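Local coordinates for D-glycerate 2-kinase (Thermotoga maritima, PDB 2B8N), which catalyses the ATP-dependent phosphorylation of D-glycerate to 2-phosphoglycerate, a magnesium-requiring step in the degradation of serine, at residues A39-L44 with Y69-K74; R174-Q179 with L245-K250; D224-L229 with S239-I244; G278-I283 with P312-A317; I302-K307 with E350-V355. All coordinates share one frame; numbering follows the deposited sequence.

Contact 1. Residues A39-L44 with Y69-K74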
# COMPACT_ATOMS: atom_id res chain seq x y z
N ALA A 39 4.26 -12.20 -7.24
CA ALA A 39 2.80 -12.15 -6.94
C ALA A 39 1.96 -12.49 -8.15
O ALA A 39 0.94 -13.20 -8.05
CB ALA A 39 2.41 -10.77 -6.40
N VAL A 40 2.40 -11.96 -9.29
CA VAL A 40 1.75 -12.19 -10.57
C VAL A 40 1.91 -13.66 -10.99
O VAL A 40 0.93 -14.35 -11.27
CB VAL A 40 2.34 -11.25 -11.65
CG1 VAL A 40 1.87 -11.64 -13.05
CG2 VAL A 40 1.93 -9.82 -11.35
N LYS A 41 3.15 -14.12 -11.04
CA LYS A 41 3.44 -15.47 -11.53
C LYS A 41 2.77 -16.58 -10.71
O LYS A 41 2.41 -17.63 -11.25
CB LYS A 41 4.97 -15.70 -11.61
CG LYS A 41 5.64 -15.14 -12.87
CD LYS A 41 7.14 -14.97 -12.68
CE LYS A 41 7.86 -14.54 -13.98
NZ LYS A 41 9.35 -14.39 -13.79
N GLU A 42 2.57 -16.34 -9.41
CA GLU A 42 1.87 -17.31 -8.55
C GLU A 42 0.34 -17.28 -8.70
O GLU A 42 -0.32 -18.17 -8.19
CB GLU A 42 2.25 -17.10 -7.08
CG GLU A 42 3.69 -17.48 -6.82
CD GLU A 42 4.08 -17.42 -5.36
OE1 GLU A 42 3.28 -16.92 -4.53
OE2 GLU A 42 5.22 -17.85 -5.04
N THR A 43 -0.20 -16.27 -9.40
CA THR A 43 -1.64 -16.15 -9.65
C THR A 43 -2.08 -16.28 -11.12
O THR A 43 -2.95 -17.11 -11.45
CB THR A 43 -2.14 -14.79 -9.16
OG1 THR A 43 -1.81 -14.61 -7.78
CG2 THR A 43 -3.65 -14.67 -9.36
N LEU A 44 -1.48 -15.47 -11.99
CA LEU A 44 -1.94 -15.31 -13.38
C LEU A 44 -2.07 -16.62 -14.17
O LEU A 44 -3.04 -16.81 -14.90
CB LEU A 44 -1.01 -14.33 -14.12
CG LEU A 44 -1.31 -14.01 -15.58
CD1 LEU A 44 -2.77 -13.66 -15.76
CD2 LEU A 44 -0.42 -12.87 -16.05
N TYR A 69 3.80 -10.39 -19.08
CA TYR A 69 4.30 -10.66 -20.42
C TYR A 69 4.97 -12.03 -20.46
O TYR A 69 4.73 -12.84 -21.37
CB TYR A 69 5.29 -9.58 -20.82
CG TYR A 69 5.84 -9.77 -22.19
CD1 TYR A 69 5.00 -9.85 -23.29
CD2 TYR A 69 7.21 -9.86 -22.40
CE1 TYR A 69 5.51 -10.02 -24.56
CE2 TYR A 69 7.72 -10.03 -23.65
CZ TYR A 69 6.87 -10.11 -24.73
OH TYR A 69 7.40 -10.27 -25.97
N GLU A 70 5.81 -12.27 -19.45
CA GLU A 70 6.54 -13.54 -19.34
C GLU A 70 5.61 -14.73 -19.15
O GLU A 70 5.88 -15.80 -19.67
CB GLU A 70 7.58 -13.48 -18.22
CG GLU A 70 8.74 -12.52 -18.52
CD GLU A 70 9.71 -12.35 -17.37
OE1 GLU A 70 9.56 -13.04 -16.34
OE2 GLU A 70 10.63 -11.51 -17.51
N VAL A 71 4.52 -14.55 -18.40
CA VAL A 71 3.50 -15.59 -18.32
C VAL A 71 2.75 -15.80 -19.67
O VAL A 71 2.58 -16.93 -20.10
CB VAL A 71 2.47 -15.33 -17.18
CG1 VAL A 71 1.31 -16.33 -17.26
CG2 VAL A 71 3.14 -15.38 -15.79
N LEU A 72 2.31 -14.72 -20.32
CA LEU A 72 1.36 -14.83 -21.44
C LEU A 72 1.96 -14.71 -22.83
O LEU A 72 1.47 -15.35 -23.74
CB LEU A 72 0.26 -13.80 -21.31
CG LEU A 72 -0.69 -14.02 -20.12
CD1 LEU A 72 -1.52 -12.78 -20.03
CD2 LEU A 72 -1.55 -15.26 -20.24
N GLY A 73 2.97 -13.86 -23.02
CA GLY A 73 3.56 -13.64 -24.34
C GLY A 73 2.60 -13.02 -25.35
O GLY A 73 1.87 -12.10 -25.03
N LYS A 74 2.58 -13.56 -26.56
CA LYS A 74 1.79 -12.98 -27.68
C LYS A 74 0.25 -13.10 -27.54
O LYS A 74 -0.48 -12.58 -28.39
CB LYS A 74 2.28 -13.52 -29.03
CG LYS A 74 3.69 -13.02 -29.37
CD LYS A 74 3.69 -11.55 -29.86
CE LYS A 74 4.82 -10.70 -29.26
NZ LYS A 74 4.50 -10.28 -27.86
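Lys41 and Glu70 form a salt bridge between helix 36-41 and the last turns of helix 61-72. Lys41 NZ lies 2.9 Å from Glu70 OE1 and meets that oxygen nearly along its C-O axis. The lysine chain is extended beyond CG, which carries the ammonium across to the second helix. Its aliphatic part also packs: Lys41 CG is 3.9 Å from Val71 CG2, the two side chains running past each other in opposite directions. Deeper in, Leu44, three residues on, covers the other branch of the valine. Its CG stands anti to the backbone N (chi1 -180°), which sets Leu44 CG 3.9 Å from Val71 CG1; Leu44 CD2 also touches Leu72 CD1 at 4.1 Å. Leu130 of strand 128-133 touches both Leu44 and Leu72. Both charges have a second partner: Asp37 for Lys41, and Lys66 for the other oxygen of Glu70. An alanine at Lys41 removes the ammonium and the chain over Val71 CG2, and would probably leave Glu70 with Lys66 alone among these charges and weaken the tie between the helices. The contact is therefore apolar toward the parallel sheet and ionic at the surface, with the charges linked in a small alternating network.

Contact 2. Residues R174-Q179 with L245-K250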
# COMPACT_ATOMS: atom_id res chain seq x y z
N ARG A 174 -15.28 12.58 -5.97
CA ARG A 174 -14.31 12.28 -7.04
C ARG A 174 -14.84 11.34 -8.10
O ARG A 174 -14.52 11.52 -9.28
CB ARG A 174 -12.97 11.74 -6.49
CG ARG A 174 -11.98 12.83 -6.05
CD ARG A 174 -11.68 13.87 -7.14
NE ARG A 174 -10.78 13.37 -8.18
CZ ARG A 174 -9.46 13.29 -8.06
NH1 ARG A 174 -8.86 13.66 -6.95
NH2 ARG A 174 -8.71 12.83 -9.06
N LYS A 175 -15.62 10.34 -7.69
CA LYS A 175 -16.14 9.33 -8.63
C LYS A 175 -17.14 9.96 -9.60
O LYS A 175 -17.28 9.52 -10.76
CB LYS A 175 -16.79 8.16 -7.86
CG LYS A 175 -15.80 7.29 -7.05
CD LYS A 175 -16.44 6.12 -6.26
CE LYS A 175 -17.23 6.56 -5.02
NZ LYS A 175 -17.88 5.36 -4.34
N HIS A 176 -17.82 11.01 -9.14
CA HIS A 176 -18.83 11.67 -9.93
C HIS A 176 -18.26 12.82 -10.80
O HIS A 176 -19.00 13.53 -11.49
CB HIS A 176 -19.98 12.14 -9.00
CG HIS A 176 -20.89 11.04 -8.54
ND1 HIS A 176 -20.63 10.27 -7.43
CD2 HIS A 176 -22.05 10.58 -9.06
CE1 HIS A 176 -21.60 9.39 -7.27
NE2 HIS A 176 -22.47 9.54 -8.25
N LEU A 177 -16.93 12.98 -10.79
CA LEU A 177 -16.25 13.96 -11.65
C LEU A 177 -15.35 13.33 -12.73
O LEU A 177 -14.62 14.04 -13.42
CB LEU A 177 -15.40 14.90 -10.77
CG LEU A 177 -16.17 15.84 -9.82
CD1 LEU A 177 -15.22 16.64 -8.97
CD2 LEU A 177 -17.08 16.77 -10.58
N SER A 178 -15.42 12.01 -12.90
CA SER A 178 -14.38 11.23 -13.59
C SER A 178 -14.89 10.27 -14.66
O SER A 178 -15.97 9.75 -14.56
CB SER A 178 -13.60 10.44 -12.54
OG SER A 178 -12.64 9.60 -13.13
N GLN A 179 -14.09 10.04 -15.69
CA GLN A 179 -14.45 9.11 -16.75
C GLN A 179 -13.99 7.67 -16.43
O GLN A 179 -14.34 6.74 -17.16
CB GLN A 179 -13.85 9.56 -18.09
CG GLN A 179 -14.43 10.85 -18.64
CD GLN A 179 -14.03 11.14 -20.10
OE1 GLN A 179 -14.14 10.30 -20.98
NE2 GLN A 179 -13.60 12.36 -20.34
N LEU A 245 -24.31 15.18 -12.06
CA LEU A 245 -25.64 14.62 -12.38
C LEU A 245 -25.65 13.34 -13.22
O LEU A 245 -26.71 12.69 -13.35
CB LEU A 245 -26.47 15.64 -13.15
CG LEU A 245 -27.07 16.84 -12.41
CD1 LEU A 245 -27.77 17.68 -13.45
CD2 LEU A 245 -28.02 16.42 -11.33
N GLN A 246 -24.51 13.03 -13.84
CA GLN A 246 -24.34 11.78 -14.56
C GLN A 246 -24.03 10.72 -13.51
O GLN A 246 -22.99 10.79 -12.83
CB GLN A 246 -23.22 11.91 -15.61
CG GLN A 246 -23.38 13.17 -16.49
CD GLN A 246 -22.48 13.18 -17.72
OE1 GLN A 246 -21.83 14.19 -18.01
NE2 GLN A 246 -22.45 12.07 -18.44
N GLU A 247 -24.95 9.78 -13.36
CA GLU A 247 -24.83 8.80 -12.30
C GLU A 247 -23.81 7.76 -12.69
O GLU A 247 -23.67 7.44 -13.88
CB GLU A 247 -26.18 8.15 -12.00
CG GLU A 247 -26.18 7.34 -10.72
CD GLU A 247 -25.68 8.13 -9.54
OE1 GLU A 247 -26.48 8.92 -9.01
OE2 GLU A 247 -24.50 7.98 -9.18
N THR A 248 -23.11 7.24 -11.67
CA THR A 248 -22.05 6.25 -11.84
C THR A 248 -22.67 4.87 -11.80
O THR A 248 -23.76 4.72 -11.23
CB THR A 248 -21.04 6.35 -10.71
OG1 THR A 248 -21.73 6.26 -9.47
CG2 THR A 248 -20.31 7.69 -10.78
N PRO A 249 -22.00 3.87 -12.42
CA PRO A 249 -22.50 2.49 -12.47
C PRO A 249 -22.78 1.89 -11.10
O PRO A 249 -21.86 1.82 -10.28
CB PRO A 249 -21.38 1.72 -13.16
CG PRO A 249 -20.22 2.63 -13.23
CD PRO A 249 -20.75 4.02 -13.17
N LYS A 250 -24.03 1.47 -10.87
CA LYS A 250 -24.48 0.92 -9.58
C LYS A 250 -24.20 -0.59 -9.47
O LYS A 250 -24.17 -1.13 -8.37
CB LYS A 250 -25.96 1.26 -9.35
CG LYS A 250 -26.25 2.79 -9.19
CD LYS A 250 -25.74 3.35 -7.82
CE LYS A 250 -25.52 4.88 -7.84
NZ LYS A 250 -24.17 5.32 -8.35
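His176 follows directly on helix 167-175 and reaches loop 245-250. Its CB lies against Ala225 CB of helix 222-231. CG is anti to the carbonyl carbon (chi1 -76°), which turns the ring toward Thr248. Thr248 CG2 sits over the centre of one face, 3.8 Å from the centroid of the His176 ring, a CH-pi contact. ND1 is hydrogen-bonded to Thr172 O. His176 CD2 passes 3.9 Å from Gln246 O. His176 CE1 lies 3.8 Å from Thr248 OG1, which is hydrogen-bonded to Asp218. At the tip, His176 NE2 donates to Glu247 OE2 at 2.7 Å (160° at the hydrogen), a His-carboxylate hydrogen bond. The acceptor lies close to the ring plane and uses its syn lone pair, while the carboxylate is turned 89° to the ring. From above the carboxylate plane, Thr248 N reaches Glu247 OE2 at 2.9 Å, and the salt bridge from Lys250 NZ to Glu247 OE2 spans 2.8 Å. Three donors on OE2 probably keep the carboxylate anionic; acceptors at both ring nitrogens would probably favour a protonated, charged ring. The contact lies between the end of helix 167-175, the start of helix 222-231 and the loop from helix 238-244 to strand 255-261.

Contact 3. Residues D224-L229 with S239-I244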
# COMPACT_ATOMS: atom_id res chain seq x y z
N ASP A 224 -25.72 12.31 -3.34
CA ASP A 224 -24.69 12.22 -2.30
C ASP A 224 -23.54 13.19 -2.59
O ASP A 224 -23.10 13.92 -1.72
CB ASP A 224 -24.16 10.77 -2.17
CG ASP A 224 -25.24 9.79 -1.77
OD1 ASP A 224 -26.07 10.17 -0.92
OD2 ASP A 224 -25.29 8.65 -2.30
N ALA A 225 -23.07 13.22 -3.83
CA ALA A 225 -21.92 14.06 -4.17
C ALA A 225 -22.20 15.55 -3.91
O ALA A 225 -21.40 16.25 -3.30
CB ALA A 225 -21.52 13.85 -5.60
N LEU A 226 -23.36 16.01 -4.36
CA LEU A 226 -23.77 17.40 -4.19
C LEU A 226 -24.02 17.79 -2.72
O LEU A 226 -23.74 18.91 -2.32
CB LEU A 226 -25.01 17.68 -5.03
CG LEU A 226 -24.83 17.52 -6.55
CD1 LEU A 226 -26.14 17.84 -7.28
CD2 LEU A 226 -23.69 18.39 -7.07
N LYS A 227 -24.56 16.86 -1.94
CA LYS A 227 -24.77 17.07 -0.51
C LYS A 227 -23.45 17.19 0.27
O LYS A 227 -23.38 17.92 1.25
CB LYS A 227 -25.63 15.96 0.08
CG LYS A 227 -27.03 15.99 -0.43
CD LYS A 227 -28.00 15.26 0.47
CE LYS A 227 -29.43 15.68 0.15
NZ LYS A 227 -29.66 17.16 0.36
N VAL A 228 -22.42 16.47 -0.18
CA VAL A 228 -21.10 16.61 0.43
C VAL A 228 -20.57 18.03 0.26
O VAL A 228 -20.22 18.68 1.25
CB VAL A 228 -20.09 15.65 -0.15
CG1 VAL A 228 -18.67 15.99 0.35
CG2 VAL A 228 -20.48 14.22 0.22
N LEU A 229 -20.53 18.50 -0.98
CA LEU A 229 -20.08 19.86 -1.30
C LEU A 229 -20.86 20.93 -0.54
O LEU A 229 -20.27 21.86 0.02
CB LEU A 229 -20.18 20.12 -2.80
CG LEU A 229 -19.26 19.26 -3.68
CD1 LEU A 229 -19.59 19.50 -5.15
CD2 LEU A 229 -17.80 19.56 -3.39
N SER A 239 -20.63 23.87 -14.76
CA SER A 239 -19.97 22.73 -15.43
C SER A 239 -19.84 21.53 -14.51
O SER A 239 -20.17 20.41 -14.87
CB SER A 239 -18.55 23.12 -15.90
OG SER A 239 -18.47 23.25 -17.31
N VAL A 240 -19.32 21.78 -13.31
CA VAL A 240 -19.08 20.74 -12.33
C VAL A 240 -20.41 20.13 -11.85
O VAL A 240 -20.60 18.92 -11.94
CB VAL A 240 -18.22 21.28 -11.15
CG1 VAL A 240 -18.33 20.40 -9.91
CG2 VAL A 240 -16.77 21.36 -11.58
N LYS A 241 -21.32 20.97 -11.39
CA LYS A 241 -22.59 20.47 -10.89
C LYS A 241 -23.35 19.58 -11.90
O LYS A 241 -23.92 18.57 -11.51
CB LYS A 241 -23.45 21.62 -10.38
CG LYS A 241 -22.89 22.27 -9.13
CD LYS A 241 -23.94 23.14 -8.43
CE LYS A 241 -23.40 23.87 -7.21
NZ LYS A 241 -22.42 24.91 -7.64
N ARG A 242 -23.31 19.93 -13.19
CA ARG A 242 -24.00 19.14 -14.22
C ARG A 242 -23.20 17.92 -14.69
O ARG A 242 -23.78 16.98 -15.21
CB ARG A 242 -24.46 20.04 -15.38
CG ARG A 242 -23.40 20.44 -16.38
CD ARG A 242 -23.97 21.34 -17.50
NE ARG A 242 -24.58 20.56 -18.59
CZ ARG A 242 -25.86 20.62 -18.98
NH1 ARG A 242 -26.72 21.45 -18.39
NH2 ARG A 242 -26.28 19.85 -19.99
N ALA A 243 -21.88 17.93 -14.50
CA ALA A 243 -21.08 16.72 -14.64
C ALA A 243 -21.48 15.64 -13.59
O ALA A 243 -21.61 14.46 -13.92
CB ALA A 243 -19.63 17.06 -14.51
N ILE A 244 -21.69 16.09 -12.35
CA ILE A 244 -22.03 15.23 -11.21
C ILE A 244 -23.37 14.51 -11.39
O ILE A 244 -23.52 13.35 -10.98
CB ILE A 244 -21.97 16.05 -9.88
CG1 ILE A 244 -20.50 16.27 -9.51
CG2 ILE A 244 -22.67 15.36 -8.74
CD1 ILE A 244 -20.25 17.33 -8.43
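Helices 222-231 and 238-244 form a roughly antiparallel helical hairpin, joined by a short connection. Their short segments run at 145° to each other, with axes 10.4 Å apart at closest approach. No hydrogen bond crosses between them; the contact is apolar. The tight part centres on Ile244, which reaches into the facing helix with two branches. Its CG2, anti to the backbone N, meets Ala225 and Leu226: Ala225 CB lies 3.7 Å from Ile244 CG2, and Leu226 CD2 lies 3.6 Å from the same methyl. The small side chain of Ala225 is consistent with the close backbone approach here, with the CA atoms of Ala225 and Ile244 7.1 Å apart. Leu226 and Ile244 run past each other in opposite directions. The CG1 branch ends in CD1, which lies between Leu226 CD2 and the tip of Leu229. Leu156 of helix 150-162 touches Leu229, and Leu177 touches Ile244, so this side is buried. An alanine at Ile244 removes CG2 and CD1, and with them their contacts to Ala225, Leu226 and Leu229, and would probably loosen the hairpin. The other side is looser and more exposed. Lys241 is exposed to solvent, and its ammonium turns to Thr236 in the connection. It touches the facing helix only lightly, with Leu226 CD2 4.5 Å from Lys241 CG. Leu226 itself is partly exposed. At the buried end, Leu229 CD1 meets Ile244 CD1 at 4.0 Å.

Contact 4. Residues G278-I283 with P312-A317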
# COMPACT_ATOMS: atom_id res chain seq x y z
N GLY A 278 11.89 -23.48 13.18
CA GLY A 278 11.75 -24.07 14.52
C GLY A 278 10.98 -23.23 15.53
O GLY A 278 11.00 -23.54 16.72
N PHE A 279 10.28 -22.20 15.07
CA PHE A 279 9.53 -21.32 15.98
C PHE A 279 8.07 -21.71 16.10
O PHE A 279 7.44 -22.06 15.11
CB PHE A 279 9.59 -19.86 15.53
CG PHE A 279 10.91 -19.20 15.80
CD1 PHE A 279 11.25 -18.85 17.10
CD2 PHE A 279 11.81 -18.97 14.77
CE1 PHE A 279 12.48 -18.27 17.38
CE2 PHE A 279 13.06 -18.40 15.03
CZ PHE A 279 13.40 -18.04 16.33
N ASN A 280 7.54 -21.65 17.31
CA ASN A 280 6.11 -21.66 17.48
C ASN A 280 5.66 -20.27 17.01
O ASN A 280 6.03 -19.27 17.63
CB ASN A 280 5.72 -21.87 18.95
CG ASN A 280 6.22 -23.19 19.52
OD1 ASN A 280 6.11 -24.26 18.88
ND2 ASN A 280 6.77 -23.12 20.73
N ALA A 281 4.89 -20.21 15.92
CA ALA A 281 4.57 -18.94 15.29
C ALA A 281 3.08 -18.73 15.16
O ALA A 281 2.35 -19.67 14.80
CB ALA A 281 5.20 -18.85 13.92
N GLU A 282 2.63 -17.50 15.46
CA GLU A 282 1.24 -17.09 15.18
C GLU A 282 1.13 -15.62 14.78
O GLU A 282 1.97 -14.78 15.16
CB GLU A 282 0.28 -17.43 16.35
CG GLU A 282 -1.20 -17.28 16.04
CD GLU A 282 -1.70 -18.14 14.86
OE1 GLU A 282 -1.34 -17.90 13.68
OE2 GLU A 282 -2.51 -19.06 15.12
N ILE A 283 0.09 -15.33 14.00
CA ILE A 283 -0.31 -14.00 13.63
C ILE A 283 -1.30 -13.48 14.63
O ILE A 283 -2.41 -14.02 14.75
CB ILE A 283 -0.99 -14.01 12.24
CG1 ILE A 283 0.02 -14.43 11.17
CG2 ILE A 283 -1.56 -12.63 11.93
CD1 ILE A 283 -0.60 -14.72 9.80
N PRO A 312 1.00 -16.08 25.02
CA PRO A 312 0.13 -16.96 24.26
C PRO A 312 0.87 -17.94 23.35
O PRO A 312 0.22 -18.76 22.72
CB PRO A 312 -0.68 -15.95 23.43
CG PRO A 312 0.25 -14.87 23.16
CD PRO A 312 1.00 -14.72 24.46
N LEU A 313 2.20 -17.87 23.27
CA LEU A 313 3.01 -18.90 22.59
C LEU A 313 4.14 -19.35 23.51
O LEU A 313 4.62 -18.58 24.34
CB LEU A 313 3.65 -18.37 21.30
CG LEU A 313 2.80 -17.97 20.10
CD1 LEU A 313 3.62 -17.08 19.17
CD2 LEU A 313 2.28 -19.15 19.35
N LYS A 314 4.57 -20.60 23.34
CA LYS A 314 5.67 -21.15 24.10
C LYS A 314 6.95 -20.85 23.34
O LYS A 314 6.98 -20.85 22.10
CB LYS A 314 5.53 -22.66 24.26
CG LYS A 314 4.22 -23.09 24.85
CD LYS A 314 4.21 -24.57 25.25
CE LYS A 314 4.35 -25.56 24.06
NZ LYS A 314 3.66 -25.19 22.77
N LYS A 315 8.02 -20.61 24.10
CA LYS A 315 9.35 -20.40 23.53
C LYS A 315 9.86 -21.70 22.91
O LYS A 315 9.71 -22.77 23.48
CB LYS A 315 10.34 -19.97 24.62
CG LYS A 315 10.04 -18.69 25.40
CD LYS A 315 11.05 -18.56 26.55
CE LYS A 315 10.37 -18.35 27.88
NZ LYS A 315 9.48 -19.48 28.27
N PRO A 316 10.50 -21.62 21.74
CA PRO A 316 10.87 -20.42 20.99
C PRO A 316 9.69 -19.89 20.20
O PRO A 316 9.07 -20.65 19.47
CB PRO A 316 11.98 -20.92 20.05
CG PRO A 316 12.06 -22.38 20.23
CD PRO A 316 10.91 -22.84 21.03
N ALA A 317 9.38 -18.61 20.35
CA ALA A 317 8.12 -18.07 19.79
C ALA A 317 8.39 -16.98 18.79
O ALA A 317 9.40 -16.28 18.90
CB ALA A 317 7.18 -17.55 20.91
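A parallel strand pairing begins here, at the edge of the mixed sheet. Strand 280-285 is the outermost strand of this sheet within the chain, and residues 312-317 lead into its neighbour, strand 317-323. Asn280 and Ala317 form the parallel bridge, their CA atoms 4.7 Å apart. Asn280 N donates to Pro316 O at 2.8 Å, nearly along the C=O axis. On the return side, Ala317 CA makes a CA-H...O contact of 3.2 Å with Asn280 O. The side chain of Asn280 adds a second bond. With CG anti to the carbonyl carbon (chi1 -60°), its amide turns to the loop, and Asn280 ND2 reaches Lys314 O at 2.7 Å. This bond is almost straight, 175° at the hydrogen. Lys314 O lies in the amide plane, but the donor stands above the plane of that carbonyl. Asn280 therefore holds two carbonyls, one on each side of Lys315. The connection between these strands is a beta-alpha-beta crossover through helix 292-309. Gly278, with positive phi, ends the preceding helix 263-276 in a Schellman motif, and the chain then turns into the edge strand. The peptide bond before Pro316 is cis. Leu313 lies along the edge strand, with Leu313 CD1 3.6 Å from Asn280 O and Leu313 CD2 4.0 Å from Glu282 CB. Phe279 packs against the proline, with Phe279 CD1 3.7 Å from Pro316 CB. Pro316 C lies at the edge of the Phe279 ring, near its plane. Leu19 and Leu22 of helix 17-32 also touch the Phe279 side chain.

Contact 5. Residues I302-K307 with E350-V355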
# COMPACT_ATOMS: atom_id res chain seq x y z
N ILE A 302 3.22 -8.20 25.17
CA ILE A 302 2.97 -9.59 24.71
C ILE A 302 4.28 -10.40 24.74
O ILE A 302 4.29 -11.53 25.23
CB ILE A 302 2.32 -9.66 23.32
CG1 ILE A 302 0.99 -8.89 23.29
CG2 ILE A 302 2.04 -11.11 22.91
CD1 ILE A 302 0.42 -8.74 21.86
N MSE A 303 5.37 -9.81 24.27
CA MSE A 303 6.68 -10.49 24.30
C MSE A 303 7.10 -10.88 25.74
O MSE A 303 7.67 -11.95 25.97
CB MSE A 303 7.75 -9.65 23.61
CG MSE A 303 7.45 -9.48 22.12
SE MSE A 303 8.52 -8.20 21.12
CE MSE A 303 10.21 -8.96 21.34
N LYS A 304 6.79 -10.01 26.71
CA LYS A 304 7.10 -10.28 28.12
C LYS A 304 6.23 -11.42 28.64
O LYS A 304 6.68 -12.22 29.47
CB LYS A 304 6.91 -9.03 28.98
CG LYS A 304 7.73 -7.79 28.55
CD LYS A 304 7.91 -6.82 29.70
CE LYS A 304 7.49 -5.41 29.37
NZ LYS A 304 6.97 -4.71 30.59
N GLU A 305 5.00 -11.52 28.15
CA GLU A 305 4.15 -12.61 28.56
C GLU A 305 4.74 -13.95 28.09
O GLU A 305 4.79 -14.92 28.85
CB GLU A 305 2.73 -12.43 28.04
CG GLU A 305 1.67 -13.22 28.80
CD GLU A 305 1.48 -12.80 30.26
OE1 GLU A 305 1.90 -11.67 30.66
OE2 GLU A 305 0.90 -13.62 31.01
N VAL A 306 5.20 -13.97 26.85
CA VAL A 306 5.81 -15.17 26.28
C VAL A 306 7.09 -15.49 27.02
O VAL A 306 7.32 -16.64 27.41
CB VAL A 306 6.14 -14.98 24.80
CG1 VAL A 306 7.14 -16.02 24.33
CG2 VAL A 306 4.85 -15.04 23.96
N LYS A 307 7.93 -14.48 27.21
CA LYS A 307 9.20 -14.69 27.88
C LYS A 307 9.02 -15.30 29.29
O LYS A 307 9.61 -16.32 29.57
CB LYS A 307 10.01 -13.38 27.90
CG LYS A 307 11.30 -13.47 28.65
CD LYS A 307 12.34 -14.31 27.94
CE LYS A 307 13.71 -14.19 28.63
NZ LYS A 307 14.77 -14.69 27.73
N GLU A 350 13.87 -3.07 27.82
CA GLU A 350 15.21 -2.90 28.38
C GLU A 350 15.49 -4.01 29.39
O GLU A 350 14.67 -4.28 30.27
CB GLU A 350 15.40 -1.53 29.03
CG GLU A 350 16.79 -1.36 29.65
CD GLU A 350 17.11 0.05 30.08
OE1 GLU A 350 16.32 0.98 29.80
OE2 GLU A 350 18.19 0.25 30.69
N GLY A 351 16.66 -4.64 29.26
CA GLY A 351 17.14 -5.57 30.27
C GLY A 351 16.62 -6.99 30.17
O GLY A 351 16.85 -7.80 31.05
N ILE A 352 15.90 -7.30 29.11
CA ILE A 352 15.37 -8.64 28.97
C ILE A 352 16.19 -9.40 27.95
O ILE A 352 16.28 -8.99 26.80
CB ILE A 352 13.91 -8.63 28.54
CG1 ILE A 352 13.04 -7.92 29.56
CG2 ILE A 352 13.41 -10.06 28.41
CD1 ILE A 352 11.62 -7.68 29.06
N GLU A 353 16.80 -10.50 28.37
CA GLU A 353 17.51 -11.39 27.47
C GLU A 353 16.52 -12.01 26.50
O GLU A 353 15.36 -12.18 26.84
CB GLU A 353 18.12 -12.57 28.23
CG GLU A 353 19.26 -12.30 29.23
CD GLU A 353 19.69 -13.60 29.94
OE1 GLU A 353 19.19 -14.69 29.53
OE2 GLU A 353 20.51 -13.55 30.88
N GLY A 354 16.99 -12.35 25.31
CA GLY A 354 16.32 -13.30 24.44
C GLY A 354 15.20 -12.76 23.59
O GLY A 354 14.38 -13.55 23.08
N VAL A 355 15.14 -11.44 23.42
CA VAL A 355 14.05 -10.81 22.68
C VAL A 355 14.55 -9.98 21.52
O VAL A 355 15.47 -9.17 21.66
CB VAL A 355 13.15 -9.96 23.59
CG1 VAL A 355 12.40 -10.87 24.56
CG2 VAL A 355 13.94 -8.90 24.34
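Residues 302-307 are helical, while residues 350-355 form an irregular stretch that turns at Gly351 and Gly354, both with positive phi, before entering strand 355-361. Lys307 carries the polar contact. Its CG stands anti to the backbone N (chi1 176°), and the chain bends at chi2 before running on extended. Lys307 NZ donates to Glu353 O at 2.7 Å, from above the carbonyl plane. On the way, Lys307 CG passes 4.0 Å from Ile352 CG2, the two side chains running in opposite directions. The other end of Ile352 lies across Lys304, with Ile352 CD1 3.9 Å from Lys304 CD. Further toward the interior, selenomethionine Met303 bends at chi3 and sets its CE methyl 3.8 Å from Val355 CB. Leu319 of strand 317-323 also touches Met303. With Lys307 as placed, a CB at Gly354 would probably crowd its ammonium. The ammonium has a second acceptor in Val429 O, of the last residue, and Gly354 is itself hydrogen-bonded to Val429 through the backbone. One lysine thus joins helix 292-309 to the loop and the C-terminal residue. Glu353 OE1 lies 4.8 Å from Lys307 NZ, so its charge probably adds only a diffuse attraction.

Overall arrangement
The contacts fall into three places. Contact 1 is a surface contact beside the parallel sheet, where an ion pair lies over leucine and valine packing. Contacts 2 and 3 are buried, with centres about 10 Å apart, and contact 3 is nested in the chain between the segments of contact 2. They share a boundary: Leu177 packs on Ile244 and Val240. Yet contact 2 is mainly polar and contact 3 mainly apolar, with no hydrogen bond across it. Contacts 4 and 5 lie on the opposite side of the chain's centre from contacts 2 and 3. Contact 4 is a surface contact in the edge pairing of the mixed sheet; contact 5 is partly buried against that sheet. Their segments alternate along the chain, and Val306 packs on Ala317. Both rely on donors to backbone carbonyls.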